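Local structure of 3-hydroxyisobutyrate dehydrogenase family protein (Geobacter sulfurreducens, 3PDU) at residues S122-K126 with P229-P233; Q180-A184 with F278-F282. The protein binds NADP+ and probably acts as a beta-hydroxyacid dehydrogenase that reduces succinic semialdehyde to gamma-hydroxybutyrate. All coordinates share one frame; numbering follows the deposited sequence.

Interaction 1: S122-K126 with P229-P233; sequences SGTKK and PTSFP. With NAP (NADP nicotinamide-adenine-dinucleotide phosphate), chain I.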
loop_
_atom_site.group_PDB
_atom_site.type_symbol
_atom_site.label_atom_id
_atom_site.label_comp_id
_atom_site.label_asym_id
_atom_site.label_seq_id
_atom_site.Cartn_x
_atom_site.Cartn_y
_atom_site.Cartn_z
ATOM N N SER A 122 -21.117 3.341 17.616
ATOM C CA SER A 122 -21.145 3.078 16.188
ATOM C C SER A 122 -22.468 3.644 15.661
ATOM O O SER A 122 -23.534 3.357 16.209
ATOM C CB SER A 122 -21.032 1.567 15.932
ATOM O OG SER A 122 -21.058 1.269 14.550
ATOM N N GLY A 123 -22.404 4.464 14.616
ATOM C CA GLY A 123 -23.583 5.181 14.146
ATOM C C GLY A 123 -23.219 6.641 13.920
ATOM O O GLY A 123 -22.465 7.213 14.703
ATOM N N THR A 124 -23.745 7.235 12.854
ATOM C CA THR A 124 -23.314 8.564 12.419
ATOM C C THR A 124 -24.351 9.623 12.808
ATOM O O THR A 124 -25.101 9.434 13.765
ATOM C CB THR A 124 -22.950 8.570 10.878
ATOM O OG1 THR A 124 -22.420 9.838 10.490
ATOM C CG2 THR A 124 -24.155 8.264 10.022
ATOM N N LYS A 125 -24.365 10.747 12.097
ATOM C CA LYS A 125 -25.250 11.863 12.422
ATOM C C LYS A 125 -26.741 11.508 12.559
ATOM O O LYS A 125 -27.386 11.862 13.553
ATOM C CB LYS A 125 -25.082 12.984 11.393
ATOM C CG LYS A 125 -25.888 14.240 11.739
ATOM C CD LYS A 125 -25.499 15.400 10.842
ATOM C CE LYS A 125 -26.451 15.563 9.677
ATOM N NZ LYS A 125 -27.708 16.257 10.065
ATOM N N LYS A 126 -27.309 10.836 11.562
ATOM C CA LYS A 126 -28.735 10.497 11.633
ATOM C C LYS A 126 -29.072 9.586 12.831
ATOM O O LYS A 126 -30.024 9.853 13.559
ATOM C CB LYS A 126 -29.231 9.887 10.311
ATOM C CG LYS A 126 -30.673 9.404 10.375
ATOM C CD LYS A 126 -31.246 9.129 8.993
ATOM C CE LYS A 126 -32.534 8.304 9.084
ATOM N NZ LYS A 126 -33.589 8.990 9.888
ATOM N N PRO A 229 -22.340 16.281 1.998
ATOM C CA PRO A 229 -22.786 16.904 3.249
ATOM C C PRO A 229 -22.338 16.051 4.438
ATOM O O PRO A 229 -22.437 14.822 4.406
ATOM C CB PRO A 229 -24.308 16.908 3.121
ATOM C CG PRO A 229 -24.605 15.792 2.159
ATOM C CD PRO A 229 -23.464 15.773 1.193
ATOM N N THR A 230 -21.838 16.701 5.483
ATOM C CA THR A 230 -21.080 15.986 6.504
ATOM C C THR A 230 -21.930 15.214 7.500
ATOM O O THR A 230 -22.688 15.810 8.263
ATOM C CB THR A 230 -20.169 16.955 7.270
ATOM O OG1 THR A 230 -19.396 17.709 6.330
ATOM C CG2 THR A 230 -19.236 16.188 8.196
ATOM N N SER A 231 -21.808 13.884 7.491
ATOM C CA SER A 231 -22.353 13.076 8.583
ATOM C C SER A 231 -21.233 12.659 9.534
ATOM O O SER A 231 -21.357 12.783 10.745
ATOM C CB SER A 231 -23.087 11.839 8.067
ATOM O OG SER A 231 -24.325 12.209 7.475
ATOM N N PHE A 232 -20.143 12.155 8.968
ATOM C CA PHE A 232 -18.970 11.801 9.755
ATOM C C PHE A 232 -17.790 12.500 9.091
ATOM O O PHE A 232 -17.446 12.187 7.949
ATOM C CB PHE A 232 -18.795 10.276 9.762
ATOM C CG PHE A 232 -17.571 9.790 10.491
ATOM C CD1 PHE A 232 -17.206 10.336 11.710
ATOM C CD2 PHE A 232 -16.815 8.744 9.975
ATOM C CE1 PHE A 232 -16.085 9.860 12.398
ATOM C CE2 PHE A 232 -15.705 8.257 10.652
ATOM C CZ PHE A 232 -15.333 8.818 11.860
ATOM N N PRO A 233 -17.213 13.504 9.775
ATOM C CA PRO A 233 -16.159 14.331 9.172
ATOM C C PRO A 233 -14.982 13.490 8.699
ATOM O O PRO A 233 -14.533 12.595 9.414
ATOM C CB PRO A 233 -15.740 15.259 10.315
ATOM C CG PRO A 233 -16.995 15.382 11.151
ATOM C CD PRO A 233 -17.579 13.978 11.125
HETATM P PA NAP I . -17.174 17.422 15.633
HETATM O O1A NAP I . -15.941 17.787 14.914
HETATM O O2A NAP I . -18.401 17.959 15.022
HETATM O O5B NAP I . -17.096 17.835 17.172
HETATM C C5B NAP I . -15.940 17.732 17.962
HETATM C C4B NAP I . -16.274 18.294 19.344
HETATM O O4B NAP I . -15.093 18.292 20.136
HETATM C C3B NAP I . -16.758 19.750 19.302
HETATM O O3B NAP I . -17.658 19.936 20.380
HETATM C C2B NAP I . -15.489 20.536 19.587
HETATM O O2B NAP I . -15.656 21.784 20.212
HETATM C C1B NAP I . -14.828 19.598 20.575
HETATM N N9A NAP I . -13.382 19.814 20.686
HETATM C C8A NAP I . -12.410 19.581 19.750
HETATM N N7A NAP I . -11.217 19.917 20.311
HETATM C C5A NAP I . -11.423 20.334 21.576
HETATM C C6A NAP I . -10.564 20.770 22.575
HETATM N N6A NAP I . -9.244 20.825 22.361
HETATM N N1A NAP I . -11.099 21.145 23.785
HETATM C C2A NAP I . -12.460 21.079 24.011
HETATM N N3A NAP I . -13.305 20.642 23.013
HETATM C C4A NAP I . -12.786 20.278 21.819
HETATM O O3 NAP I . -17.153 15.822 15.702
HETATM P PN NAP I . -18.288 14.712 15.897
HETATM O O1N NAP I . -18.604 14.157 14.570
HETATM O O2N NAP I . -19.321 15.245 16.823
HETATM O O5D NAP I . -17.372 13.635 16.662
HETATM C C5D NAP I . -17.217 13.599 18.063
HETATM C C4D NAP I . -16.618 12.238 18.392
HETATM O O4D NAP I . -17.520 11.220 18.004
HETATM C C3D NAP I . -15.349 11.988 17.583
HETATM O O3D NAP I . -14.481 11.191 18.375
HETATM C C2D NAP I . -15.812 11.163 16.401
HETATM O O2D NAP I . -14.781 10.350 15.859
HETATM C C1D NAP I . -16.888 10.340 17.099
HETATM N N1N NAP I . -17.931 9.776 16.242
HETATM C C2N NAP I . -18.458 10.493 15.203
HETATM C C3N NAP I . -19.474 9.937 14.419
HETATM C C7N NAP I . -20.100 10.713 13.282
HETATM O O7N NAP I . -20.810 9.999 12.318
HETATM N N7N NAP I . -19.966 12.038 13.171
HETATM C C4N NAP I . -19.941 8.658 14.715
HETATM C C5N NAP I . -19.414 7.942 15.790
HETATM C C6N NAP I . -18.411 8.524 16.558
HETATM P P2B NAP I . -15.768 23.124 19.324
HETATM O O1X NAP I . -15.280 24.220 20.225
HETATM O O2X NAP I . -14.917 22.972 18.081
HETATM O O3X NAP I . -17.195 23.338 18.914
HETATM O O HOH W 1 -26.387 10.926 8.682
#
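Thr124 and Ser231 approach each other at the carboxamide end of NADP, so that the nicotinamide joins the two segments. The OG1 of Thr124 stands 3.1 Å from the backbone O of Ser231, reaching it because the hydroxyl is anti to the backbone N (chi1 -175°). That same Ser231 O accepts a hydrogen bond from NAP N7N at 2.9 Å, with an N-H...O angle of 159°. This bond holds the carboxamide on the Ser231 side, while the one from Thr124 OG1 to NAP O7N is modelled too short to be sure of. Phe232 adds an apolar flank: its CD1 comes within 3.3 Å of NAP C7N, which lies obliquely to the ring, and the ribose O2D lies in the ring plane at its edge. Beside this, CB of Lys125 packs 4.0 Å from CB of Ser231, while the amine leads away to a salt bridge with Glu129. A water accepts from Lys126 N and lies 2.7 Å from Ser231 OG, bridging the segments. The contact thus sets the start of helix 125-130, just after strand 115-122 of the Rossmann-type domain, against the loop leading into helix 234-251, with helix 166-194 touching Phe232.

Interaction 2: Q180-A184 with F278-F282; sequences QMMTA and FAAVF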
loop_
_atom_site.group_PDB
_atom_site.type_symbol
_atom_site.label_atom_id
_atom_site.label_comp_id
_atom_site.label_asym_id
_atom_site.label_seq_id
_atom_site.Cartn_x
_atom_site.Cartn_y
_atom_site.Cartn_z
ATOM N N GLN A 180 -11.803 1.135 5.305
ATOM C CA GLN A 180 -11.404 0.336 4.155
ATOM C C GLN A 180 -12.587 0.060 3.222
ATOM O O GLN A 180 -12.420 0.001 1.997
ATOM C CB GLN A 180 -10.738 -0.960 4.606
ATOM C CG GLN A 180 -9.408 -0.724 5.341
ATOM C CD GLN A 180 -8.652 -2.016 5.609
ATOM O OE1 GLN A 180 -8.420 -2.389 6.759
ATOM N NE2 GLN A 180 -8.265 -2.696 4.550
ATOM N N MET A 181 -13.787 -0.111 3.781
ATOM C CA MET A 181 -14.973 -0.269 2.929
ATOM C C MET A 181 -15.243 0.962 2.086
ATOM O O MET A 181 -15.684 0.854 0.928
ATOM C CB MET A 181 -16.223 -0.602 3.745
ATOM C CG MET A 181 -16.275 -2.058 4.197
ATOM S SD MET A 181 -17.757 -2.371 5.172
ATOM C CE MET A 181 -19.062 -2.191 3.952
ATOM N N MET A 182 -14.998 2.137 2.662
ATOM C CA MET A 182 -15.264 3.383 1.937
ATOM C C MET A 182 -14.260 3.566 0.800
ATOM O O MET A 182 -14.636 3.976 -0.307
ATOM C CB MET A 182 -15.244 4.596 2.870
ATOM C CG MET A 182 -15.625 5.915 2.168
ATOM S SD MET A 182 -17.367 5.938 1.692
ATOM C CE MET A 182 -17.199 6.168 -0.077
ATOM N N THR A 183 -12.983 3.260 1.050
ATOM C CA THR A 183 -12.006 3.368 -0.033
ATOM C C THR A 183 -12.251 2.289 -1.097
ATOM O O THR A 183 -12.033 2.520 -2.278
ATOM C CB THR A 183 -10.523 3.341 0.441
ATOM O OG1 THR A 183 -10.252 2.134 1.177
ATOM C CG2 THR A 183 -10.194 4.571 1.279
ATOM N N ALA A 184 -12.727 1.122 -0.674
ATOM C CA ALA A 184 -13.089 0.074 -1.625
ATOM C C ALA A 184 -14.213 0.541 -2.550
ATOM O O ALA A 184 -14.098 0.453 -3.775
ATOM C CB ALA A 184 -13.490 -1.205 -0.893
ATOM N N PHE A 278 -16.827 11.768 5.243
ATOM C CA PHE A 278 -15.715 10.877 4.913
ATOM C C PHE A 278 -15.830 10.214 3.545
ATOM O O PHE A 278 -14.824 9.764 2.988
ATOM C CB PHE A 278 -15.413 9.858 6.035
ATOM C CG PHE A 278 -16.346 8.670 6.087
ATOM C CD1 PHE A 278 -15.860 7.384 5.831
ATOM C CD2 PHE A 278 -17.674 8.817 6.473
ATOM C CE1 PHE A 278 -16.691 6.271 5.925
ATOM C CE2 PHE A 278 -18.527 7.706 6.565
ATOM C CZ PHE A 278 -18.029 6.427 6.280
ATOM N N ALA A 279 -17.032 10.177 2.978
ATOM C CA ALA A 279 -17.188 9.650 1.619
ATOM C C ALA A 279 -16.391 10.482 0.608
ATOM O O ALA A 279 -16.086 10.029 -0.501
ATOM C CB ALA A 279 -18.677 9.595 1.214
ATOM N N ALA A 280 -16.054 11.704 0.996
ATOM C CA ALA A 280 -15.337 12.608 0.109
ATOM C C ALA A 280 -13.917 12.141 -0.219
ATOM O O ALA A 280 -13.233 12.767 -1.024
ATOM C CB ALA A 280 -15.329 14.020 0.684
ATOM N N VAL A 281 -13.465 11.048 0.391
ATOM C CA VAL A 281 -12.194 10.463 -0.030
ATOM C C VAL A 281 -12.275 10.126 -1.521
ATOM O O VAL A 281 -11.277 10.084 -2.215
ATOM C CB VAL A 281 -11.825 9.203 0.797
ATOM C CG1 VAL A 281 -12.800 8.066 0.519
ATOM C CG2 VAL A 281 -10.386 8.776 0.503
ATOM N N PHE A 282 -13.487 9.901 -2.009
ATOM C CA PHE A 282 -13.695 9.657 -3.433
ATOM C C PHE A 282 -13.069 10.748 -4.298
ATOM O O PHE A 282 -12.624 10.498 -5.419
ATOM C CB PHE A 282 -15.193 9.560 -3.702
ATOM C CG PHE A 282 -15.546 9.328 -5.135
ATOM C CD1 PHE A 282 -15.228 8.131 -5.759
ATOM C CD2 PHE A 282 -16.258 10.287 -5.848
ATOM C CE1 PHE A 282 -15.590 7.907 -7.080
ATOM C CE2 PHE A 282 -16.615 10.068 -7.170
ATOM C CZ PHE A 282 -16.287 8.879 -7.784
#
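Met182 leaves its helix with CG anti to the backbone N (chi1 -176°), then bends at chi2 (69°), which carries its sulfur across to Phe278 and Ala279. Phe278 answers with its CG set between its own backbone N and carbonyl carbon (chi1 79°), a turn that swings the ring toward the methionine. The sulfur lies 4.8 Å from the centroid of the Phe278 ring and obliquely placed, a Met-aromatic contact. Nearer the backbone, Met182 CB meets ring atom CE1 of Phe278 at 3.8 Å. The far half of the methionine lies over the short 3-10 turn: SD is 3.7 Å from Ala279 CA, and the CE methyl rests near both CA and CB of that alanine. Alongside, Val281 runs past Met182 in the opposite direction, its CG1 3.9 Å from Met182 CG. Its other methyl, CG2, makes a looser contact with Thr183 CG2 at 4.3 Å. The interface between the segments is apolar and buried. It packs the long helix 166-194 against the 3-10 turn before the C-terminal helix 282-285, with helix 214-225 adding Met215 against Met182 and helix 256-270 adding Phe265 against Thr183 and Val281.

Interactions 1 and 2 lie with their centres 13 Å apart and meet directly through Phe232 and Phe278. Phe278 N is 2.8 Å from Phe232 O, a probable backbone hydrogen bond, and the two rings pack edge-to-face. Asp277 links the two contacts, its OD1 accepting from the backbone N of Ser231 and of Phe232 and its OD2 from that of Ala279. Phe232 touches the nicotinamide and Phe278 packs behind it, with its side chain about 7 Å from the bound NADP. Interaction 1 lines the nicotinamide end of the cofactor pocket, where the two domains meet, whereas interaction 2 is internal packing of the C-terminal one.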